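Local coordinates for Ufm1-specific protease (Caenorhabditis elegans, PDB 5EJJ), which cleaves the peptide bond at the C-terminal glycine of the ubiquitin-like modifier Ufm1, acting as a thiol protease that releases it from target proteins, at residues A[98-103]-A[107-112]; A[167-172]-A[187-192]. All coordinates share one frame; numbering follows the deposited sequence.

Contact 1 and contact 2 lie in different family regions of the chain, with centres 43 Å apart and no atoms touching, and both are away from the active site. Contact 1 (98-103 with 107-112) pairs two successive short helices in the N-terminal MPN region; its solvent-side layer is ionic, and its inner layer is a methionine beside a phenylalanine. Contact 2 (167-172 with 187-192) ties the turn before an outermost strand of the five-stranded sheet to a short, weakly bonded helix in the UfSP2 N-terminal region. Both are partly buried, yet contact 1 is held by charge and sulfur, contact 2 by aromatic and aliphatic carbon.

Contact 1: A[98-103]-A[107-112]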
ATOM      1  N   THR A  98      -7.123 -27.375   7.810  1.00 35.40           N
ATOM      2  CA  THR A  98      -6.740 -27.937   9.093  1.00 40.17           C
ATOM      3  C   THR A  98      -5.746 -26.983   9.733  1.00 47.40           C
ATOM      4  O   THR A  98      -5.101 -26.194   9.027  1.00 46.62           O
ATOM      5  CB  THR A  98      -6.052 -29.290   8.926  1.00 44.87           C
ATOM      6  OG1 THR A  98      -4.688 -29.084   8.536  1.00 51.19           O
ATOM      7  CG2 THR A  98      -6.765 -30.127   7.869  1.00 47.39           C
ATOM      8  N   SER A  99      -5.612 -27.051  11.057  1.00 49.31           N
ATOM      9  CA  SER A  99      -4.679 -26.171  11.759  1.00 46.33           C
ATOM     10  C   SER A  99      -3.243 -26.631  11.532  1.00 51.72           C
ATOM     11  O   SER A  99      -2.296 -25.837  11.636  1.00 49.61           O
ATOM     12  CB  SER A  99      -5.000 -26.121  13.249  1.00 53.23           C
ATOM     13  OG  SER A  99      -6.154 -25.329  13.504  1.00 58.64           O
ATOM     14  N   ARG A 100      -3.096 -27.923  11.226  1.00 50.50           N
ATOM     15  CA  ARG A 100      -1.807 -28.503  10.875  1.00 50.31           C
ATOM     16  C   ARG A 100      -1.349 -27.779   9.622  1.00 48.46           C
ATOM     17  O   ARG A 100      -0.311 -27.108   9.614  1.00 45.65           O
ATOM     18  CB  ARG A 100      -1.957 -30.011  10.583  1.00 53.90           C
ATOM     19  CG  ARG A 100      -0.740 -30.887  10.935  1.00 51.05           C
ATOM     20  CD  ARG A 100      -0.341 -31.852   9.798  1.00 49.91           C
ATOM     21  NE  ARG A 100      -1.445 -32.700   9.320  1.00 70.81           N
ATOM     22  CZ  ARG A 100      -1.335 -33.668   8.394  1.00 78.61           C
ATOM     23  NH1 ARG A 100      -0.158 -33.943   7.831  1.00 75.28           N
ATOM     24  NH2 ARG A 100      -2.406 -34.376   8.025  1.00 65.03           N
ATOM     25  N   MET A 101      -2.166 -27.916   8.579  1.00 43.92           N
ATOM     26  CA  MET A 101      -1.917 -27.355   7.259  1.00 38.61           C
ATOM     27  C   MET A 101      -1.552 -25.884   7.334  1.00 37.50           C
ATOM     28  O   MET A 101      -0.561 -25.436   6.744  1.00 31.74           O
ATOM     29  CB  MET A 101      -3.179 -27.532   6.425  1.00 43.72           C
ATOM     30  CG  MET A 101      -3.200 -26.811   5.105  1.00 44.17           C
ATOM     31  SD  MET A 101      -4.913 -26.549   4.620  1.00 33.98           S
ATOM     32  CE  MET A 101      -5.541 -28.226   4.585  1.00 35.73           C
ATOM     33  N   LEU A 102      -2.358 -25.143   8.085  1.00 36.13           N
ATOM     34  CA  LEU A 102      -2.186 -23.709   8.224  1.00 32.85           C
ATOM     35  C   LEU A 102      -0.867 -23.326   8.890  1.00 38.45           C
ATOM     36  O   LEU A 102      -0.118 -22.491   8.379  1.00 38.40           O
ATOM     37  CB  LEU A 102      -3.362 -23.116   9.005  1.00 35.98           C
ATOM     38  CG  LEU A 102      -4.490 -22.442   8.210  1.00 34.43           C
ATOM     39  CD1 LEU A 102      -4.330 -22.655   6.706  1.00 32.26           C
ATOM     40  CD2 LEU A 102      -5.857 -22.918   8.674  1.00 32.54           C
ATOM     41  N   GLU A 103      -0.582 -23.928  10.037  1.00 43.77           N
ATOM     42  CA  GLU A 103       0.586 -23.522  10.796  1.00 39.86           C
ATOM     43  C   GLU A 103       1.881 -24.022  10.140  1.00 39.12           C
ATOM     44  O   GLU A 103       2.891 -23.324  10.138  1.00 39.26           O
ATOM     45  CB  GLU A 103       0.421 -23.905  12.269  1.00 44.50           C
ATOM     46  CG  GLU A 103      -0.728 -23.099  12.924  1.00 54.35           C
ATOM     47  CD  GLU A 103      -1.040 -23.466  14.387  1.00 73.45           C
ATOM     48  OE1 GLU A 103      -0.330 -24.327  14.965  1.00 76.68           O
ATOM     49  OE2 GLU A 103      -2.005 -22.881  14.958  1.00 64.96           O
ATOM     50  N   ILE A 107       1.273 -26.310   1.146  1.00 33.32           N
ATOM     51  CA  ILE A 107       0.580 -26.287  -0.147  1.00 32.21           C
ATOM     52  C   ILE A 107       0.287 -27.726  -0.497  1.00 33.42           C
ATOM     53  O   ILE A 107      -0.755 -28.063  -1.064  1.00 31.82           O
ATOM     54  CB  ILE A 107       1.454 -25.684  -1.257  1.00 29.52           C
ATOM     55  CG1 ILE A 107       1.400 -24.154  -1.192  1.00 29.19           C
ATOM     56  CG2 ILE A 107       1.017 -26.199  -2.637  1.00 24.39           C
ATOM     57  CD1 ILE A 107       2.368 -23.471  -2.154  1.00 34.53           C
ATOM     58  N   SER A 108       1.256 -28.556  -0.120  1.00 48.87           N
ATOM     59  CA  SER A 108       1.220 -30.009  -0.195  1.00 44.48           C
ATOM     60  C   SER A 108      -0.185 -30.544   0.301  1.00 36.94           C
ATOM     61  O   SER A 108      -0.954 -31.153  -0.467  1.00 29.75           O
ATOM     62  CB  SER A 108       2.488 -30.601   0.555  1.00 55.12           C
ATOM     63  OG  SER A 108       3.666 -29.727   0.679  1.00 27.67           O
ATOM     64  N   GLU A 109      -0.543 -30.254   1.556  1.00 31.73           N
ATOM     65  CA  GLU A 109      -1.784 -30.770   2.152  1.00 33.99           C
ATOM     66  C   GLU A 109      -3.053 -30.104   1.627  1.00 38.94           C
ATOM     67  O   GLU A 109      -4.117 -30.746   1.522  1.00 34.61           O
ATOM     68  CB  GLU A 109      -1.774 -30.602   3.675  1.00 36.82           C
ATOM     69  CG  GLU A 109      -0.693 -31.374   4.426  1.00 50.14           C
ATOM     70  CD  GLU A 109      -0.709 -31.079   5.932  1.00 60.10           C
ATOM     71  OE1 GLU A 109       0.386 -30.927   6.539  1.00 57.21           O
ATOM     72  OE2 GLU A 109      -1.829 -30.997   6.501  1.00 59.81           O
ATOM     73  N   PHE A 110      -2.944 -28.802   1.345  1.00 43.01           N
ATOM     74  CA  PHE A 110      -4.077 -27.990   0.876  1.00 34.83           C
ATOM     75  C   PHE A 110      -4.650 -28.501  -0.449  1.00 30.83           C
ATOM     76  O   PHE A 110      -5.861 -28.471  -0.664  1.00 30.12           O
ATOM     77  CB  PHE A 110      -3.698 -26.502   0.749  1.00 29.12           C
ATOM     78  CG  PHE A 110      -4.748 -25.676   0.052  1.00 25.60           C
ATOM     79  CD1 PHE A 110      -5.816 -25.148   0.762  1.00 24.26           C
ATOM     80  CD2 PHE A 110      -4.683 -25.450  -1.321  1.00 23.44           C
ATOM     81  CE1 PHE A 110      -6.795 -24.398   0.123  1.00 23.88           C
ATOM     82  CE2 PHE A 110      -5.671 -24.703  -1.972  1.00 22.35           C
ATOM     83  CZ  PHE A 110      -6.728 -24.180  -1.250  1.00 21.17           C
ATOM     84  N   LEU A 111      -3.783 -28.960  -1.339  1.00 28.19           N
ATOM     85  CA  LEU A 111      -4.260 -29.448  -2.613  1.00 27.63           C
ATOM     86  C   LEU A 111      -5.069 -30.736  -2.513  1.00 31.87           C
ATOM     87  O   LEU A 111      -5.959 -30.959  -3.332  1.00 31.78           O
ATOM     88  CB  LEU A 111      -3.100 -29.639  -3.563  1.00 27.02           C
ATOM     89  CG  LEU A 111      -2.427 -28.314  -3.885  1.00 28.61           C
ATOM     90  CD1 LEU A 111      -1.203 -28.575  -4.787  1.00 25.12           C
ATOM     91  CD2 LEU A 111      -3.437 -27.314  -4.513  1.00 22.56           C
ATOM     92  N   ASP A 112      -4.762 -31.572  -1.518  1.00 36.42           N
ATOM     93  CA  ASP A 112      -5.402 -32.887  -1.358  1.00 35.26           C
ATOM     94  C   ASP A 112      -6.783 -32.755  -0.761  1.00 40.78           C
ATOM     95  O   ASP A 112      -7.685 -33.554  -1.038  1.00 38.54           O
ATOM     96  CB  ASP A 112      -4.587 -33.773  -0.424  1.00 39.73           C
ATOM     97  CG  ASP A 112      -3.253 -34.162  -1.014  1.00 56.21           C
ATOM     98  OD1 ASP A 112      -2.227 -33.542  -0.620  1.00 50.93           O
ATOM     99  OD2 ASP A 112      -3.238 -35.085  -1.874  1.00 64.06           O
TER
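The carboxylate of Glu109 lies over one face of the Arg100 guanidinium, OE2 above its centre, the two planes 37° apart. The salt bridge, Arg100 NE to Glu109 OE2 at 3.3 Å, therefore works through charge alone, since the N-H bonds lie in the guanidinium plane and none points at the oxygen. The arginine reaches this place by bending at chi2 and chi3, whereas Glu109 runs extended beyond CG and crosses it at about a right angle. The same OE2 rests 3.7 Å from Met101 CB, so the acid bridges the exposed and buried layers of this pair of consecutive helices. On the buried side, Met101 turns CG anti to the backbone N (chi1 170°), carrying its sulfur to the second helix: SD stands 4.1 Å from Phe110 CB, near the plane of the ring at its edge, and CE is 4.0 Å from Phe110 CA. Thr98 is the N-cap of helix 99-104, its OG1 accepting from Met101 N at 2.8 Å. The short helix axes approach to 9.0 Å and are inclined at 140°. Phe110 continues inward onto Leu95 and Leu97 of strand 94-97 and Met11 of helix 8-19, joining the helix pair to the MPN-region sheet. With the carboxylate above the guanidinium face rather than in its plane, the outer pair probably fixes orientation less sharply than an in-plane bidentate bridge would.

Contact 2: A[167-172]-A[187-192]; sequences AEHGLV and DKFSKG
Phe189 drives its ring edge into the face of His169, a T-shaped (edge-to-face) aromatic pair that joins the short, weakly bonded helix at about 187-190 to the turn leading into strand 171-173. The planes stand at 87° and the centroids are 4.9 Å apart. Phe189 CE2 sits over the middle of the imidazole, while CZ comes to 3.6 Å from His169 ND1. In His169, chi1 of -64° carries the ring toward Phe189, and a near-perpendicular chi2 (-84°) turns its face to the phenyl edge. The side chains of Leu171, the third main participant, and Phe189 point at each other from opposite directions, with Leu171 CD1 3.8 Å from Phe189 CE1. Just after His169, Gly170 and Leu171 form a G1 beta bulge, both facing Asn166 of strand 163-166; Gly170 takes the positive phi. Phe189 also touches Ile200, and Leu171 touches Phe202, so these two side chains pack against strand 199-205 of the mixed five-stranded sheet, in which 171-173 is an outermost strand. The exposed Lys188 brings its ammonium near the imidazole, and any positive charge there would probably disfavour protonation of His169. Lys188 NZ approaches that ring obliquely, 4.2 Å from His169 ND1.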
ATOM      1  N   ALA A 167     -10.605  14.711 -19.953  1.00 40.52           N
ATOM      2  CA  ALA A 167     -10.562  15.619 -21.095  1.00 42.00           C
ATOM      3  C   ALA A 167      -9.244  15.562 -21.867  1.00 44.35           C
ATOM      4  O   ALA A 167      -9.247  15.624 -23.100  1.00 50.65           O
ATOM      5  CB  ALA A 167     -10.878  17.037 -20.661  1.00 49.28           C
ATOM      6  N   GLU A 168      -8.133  15.422 -21.144  1.00 39.24           N
ATOM      7  CA  GLU A 168      -6.802  15.286 -21.742  1.00 40.70           C
ATOM      8  C   GLU A 168      -6.655  14.069 -22.666  1.00 38.76           C
ATOM      9  O   GLU A 168      -5.634  13.894 -23.306  1.00 46.18           O
ATOM     10  CB  GLU A 168      -5.743  15.201 -20.630  1.00 50.67           C
ATOM     11  CG  GLU A 168      -4.282  15.386 -21.081  1.00 50.95           C
ATOM     12  CD  GLU A 168      -3.280  14.836 -20.069  1.00 65.74           C
ATOM     13  OE1 GLU A 168      -3.731  14.322 -19.023  1.00 70.79           O
ATOM     14  OE2 GLU A 168      -2.049  14.911 -20.314  1.00 67.62           O
ATOM     15  N   HIS A 169      -7.663  13.217 -22.732  1.00 37.94           N
ATOM     16  CA  HIS A 169      -7.575  12.055 -23.594  1.00 32.36           C
ATOM     17  C   HIS A 169      -8.905  11.755 -24.250  1.00 34.01           C
ATOM     18  O   HIS A 169      -9.020  10.792 -25.005  1.00 35.56           O
ATOM     19  CB  HIS A 169      -7.125  10.835 -22.806  1.00 35.77           C
ATOM     20  CG  HIS A 169      -5.745  10.952 -22.243  1.00 41.40           C
ATOM     21  ND1 HIS A 169      -4.616  10.655 -22.975  1.00 45.26           N
ATOM     22  CD2 HIS A 169      -5.310  11.311 -21.012  1.00 46.81           C
ATOM     23  CE1 HIS A 169      -3.546  10.833 -22.220  1.00 51.52           C
ATOM     24  NE2 HIS A 169      -3.939  11.228 -21.022  1.00 47.99           N
ATOM     25  N   GLY A 170      -9.920  12.560 -23.959  1.00 32.97           N
ATOM     26  CA  GLY A 170     -11.207  12.376 -24.609  1.00 39.10           C
ATOM     27  C   GLY A 170     -11.843  11.039 -24.276  1.00 33.21           C
ATOM     28  O   GLY A 170     -12.336  10.306 -25.143  1.00 26.39           O
ATOM     29  N   LEU A 171     -11.820  10.735 -22.986  1.00 35.12           N
ATOM     30  CA  LEU A 171     -12.345   9.494 -22.459  1.00 32.87           C
ATOM     31  C   LEU A 171     -13.653   9.773 -21.743  1.00 29.91           C
ATOM     32  O   LEU A 171     -13.757  10.721 -20.948  1.00 25.94           O
ATOM     33  CB  LEU A 171     -11.333   8.908 -21.483  1.00 32.28           C
ATOM     34  CG  LEU A 171     -10.037   8.507 -22.169  1.00 31.79           C
ATOM     35  CD1 LEU A 171      -9.071   7.892 -21.184  1.00 29.03           C
ATOM     36  CD2 LEU A 171     -10.406   7.539 -23.270  1.00 30.23           C
ATOM     37  N   VAL A 172     -14.652   8.948 -22.022  1.00 22.17           N
ATOM     38  CA  VAL A 172     -15.909   9.086 -21.325  1.00 23.74           C
ATOM     39  C   VAL A 172     -16.442   7.717 -20.881  1.00 24.88           C
ATOM     40  O   VAL A 172     -16.600   6.799 -21.692  1.00 26.31           O
ATOM     41  CB  VAL A 172     -16.947   9.932 -22.149  1.00 23.40           C
ATOM     42  CG1 VAL A 172     -17.118   9.386 -23.542  1.00 33.11           C
ATOM     43  CG2 VAL A 172     -18.293   9.982 -21.471  1.00 24.55           C
ATOM     44  N   ASP A 187      -7.082   0.098 -23.297  1.00 29.85           N
ATOM     45  CA  ASP A 187      -5.918  -0.770 -23.422  1.00 27.38           C
ATOM     46  C   ASP A 187      -4.604  -0.019 -23.514  1.00 30.86           C
ATOM     47  O   ASP A 187      -3.611  -0.417 -22.902  1.00 33.59           O
ATOM     48  CB  ASP A 187      -6.074  -1.699 -24.599  1.00 30.08           C
ATOM     49  CG  ASP A 187      -7.024  -2.822 -24.311  1.00 39.04           C
ATOM     50  OD1 ASP A 187      -7.751  -2.718 -23.302  1.00 41.06           O
ATOM     51  OD2 ASP A 187      -7.057  -3.807 -25.088  1.00 46.05           O
ATOM     52  N   LYS A 188      -4.607   1.074 -24.266  1.00 28.79           N
ATOM     53  CA  LYS A 188      -3.459   1.965 -24.325  1.00 28.15           C
ATOM     54  C   LYS A 188      -2.904   2.291 -22.925  1.00 31.06           C
ATOM     55  O   LYS A 188      -1.692   2.393 -22.745  1.00 32.87           O
ATOM     56  CB  LYS A 188      -3.829   3.241 -25.102  1.00 32.68           C
ATOM     57  CG  LYS A 188      -2.929   4.441 -24.800  1.00 37.95           C
ATOM     58  CD  LYS A 188      -3.123   5.592 -25.794  1.00 54.12           C
ATOM     59  CE  LYS A 188      -4.525   6.217 -25.731  1.00 62.26           C
ATOM     60  NZ  LYS A 188      -4.517   7.702 -26.024  1.00 67.09           N
ATOM     61  N   PHE A 189      -3.786   2.419 -21.930  1.00 33.38           N
ATOM     62  CA  PHE A 189      -3.370   2.865 -20.593  1.00 31.85           C
ATOM     63  C   PHE A 189      -3.211   1.745 -19.590  1.00 29.53           C
ATOM     64  O   PHE A 189      -2.522   1.907 -18.588  1.00 29.32           O
ATOM     65  CB  PHE A 189      -4.398   3.809 -19.979  1.00 36.64           C
ATOM     66  CG  PHE A 189      -4.737   4.984 -20.824  1.00 37.16           C
ATOM     67  CD1 PHE A 189      -5.786   4.915 -21.725  1.00 31.44           C
ATOM     68  CD2 PHE A 189      -4.026   6.173 -20.694  1.00 34.26           C
ATOM     69  CE1 PHE A 189      -6.102   6.004 -22.501  1.00 36.10           C
ATOM     70  CE2 PHE A 189      -4.341   7.262 -21.465  1.00 39.48           C
ATOM     71  CZ  PHE A 189      -5.384   7.182 -22.371  1.00 37.33           C
ATOM     72  N   SER A 190      -3.897   0.635 -19.812  1.00 25.32           N
ATOM     73  CA  SER A 190      -3.932  -0.386 -18.789  1.00 26.65           C
ATOM     74  C   SER A 190      -3.076  -1.603 -19.089  1.00 34.75           C
ATOM     75  O   SER A 190      -3.280  -2.651 -18.481  1.00 35.76           O
ATOM     76  CB  SER A 190      -5.375  -0.822 -18.549  1.00 26.59           C
ATOM     77  OG  SER A 190      -5.999  -1.285 -19.733  1.00 26.50           O
ATOM     78  N   LYS A 191      -2.107  -1.470 -19.996  1.00 38.81           N
ATOM     79  CA  LYS A 191      -1.511  -2.652 -20.636  1.00 38.63           C
ATOM     80  C   LYS A 191      -0.603  -3.488 -19.743  1.00 41.84           C
ATOM     81  O   LYS A 191      -0.899  -4.662 -19.456  1.00 45.28           O
ATOM     82  CB  LYS A 191      -0.784  -2.300 -21.927  1.00 40.23           C
ATOM     83  CG  LYS A 191      -0.711  -3.489 -22.896  1.00 43.67           C
ATOM     84  CD  LYS A 191       0.433  -3.333 -23.900  1.00 59.67           C
ATOM     85  CE  LYS A 191       0.666  -4.605 -24.726  1.00 56.63           C
ATOM     86  NZ  LYS A 191       1.956  -4.517 -25.494  1.00 67.61           N
ATOM     87  N   GLY A 192       0.511  -2.911 -19.324  1.00 26.67           N
ATOM     88  CA  GLY A 192       1.337  -3.593 -18.351  1.00 24.44           C
ATOM     89  C   GLY A 192       1.238  -2.770 -17.096  1.00 32.38           C
ATOM     90  O   GLY A 192       2.227  -2.513 -16.408  1.00 40.88           O
TER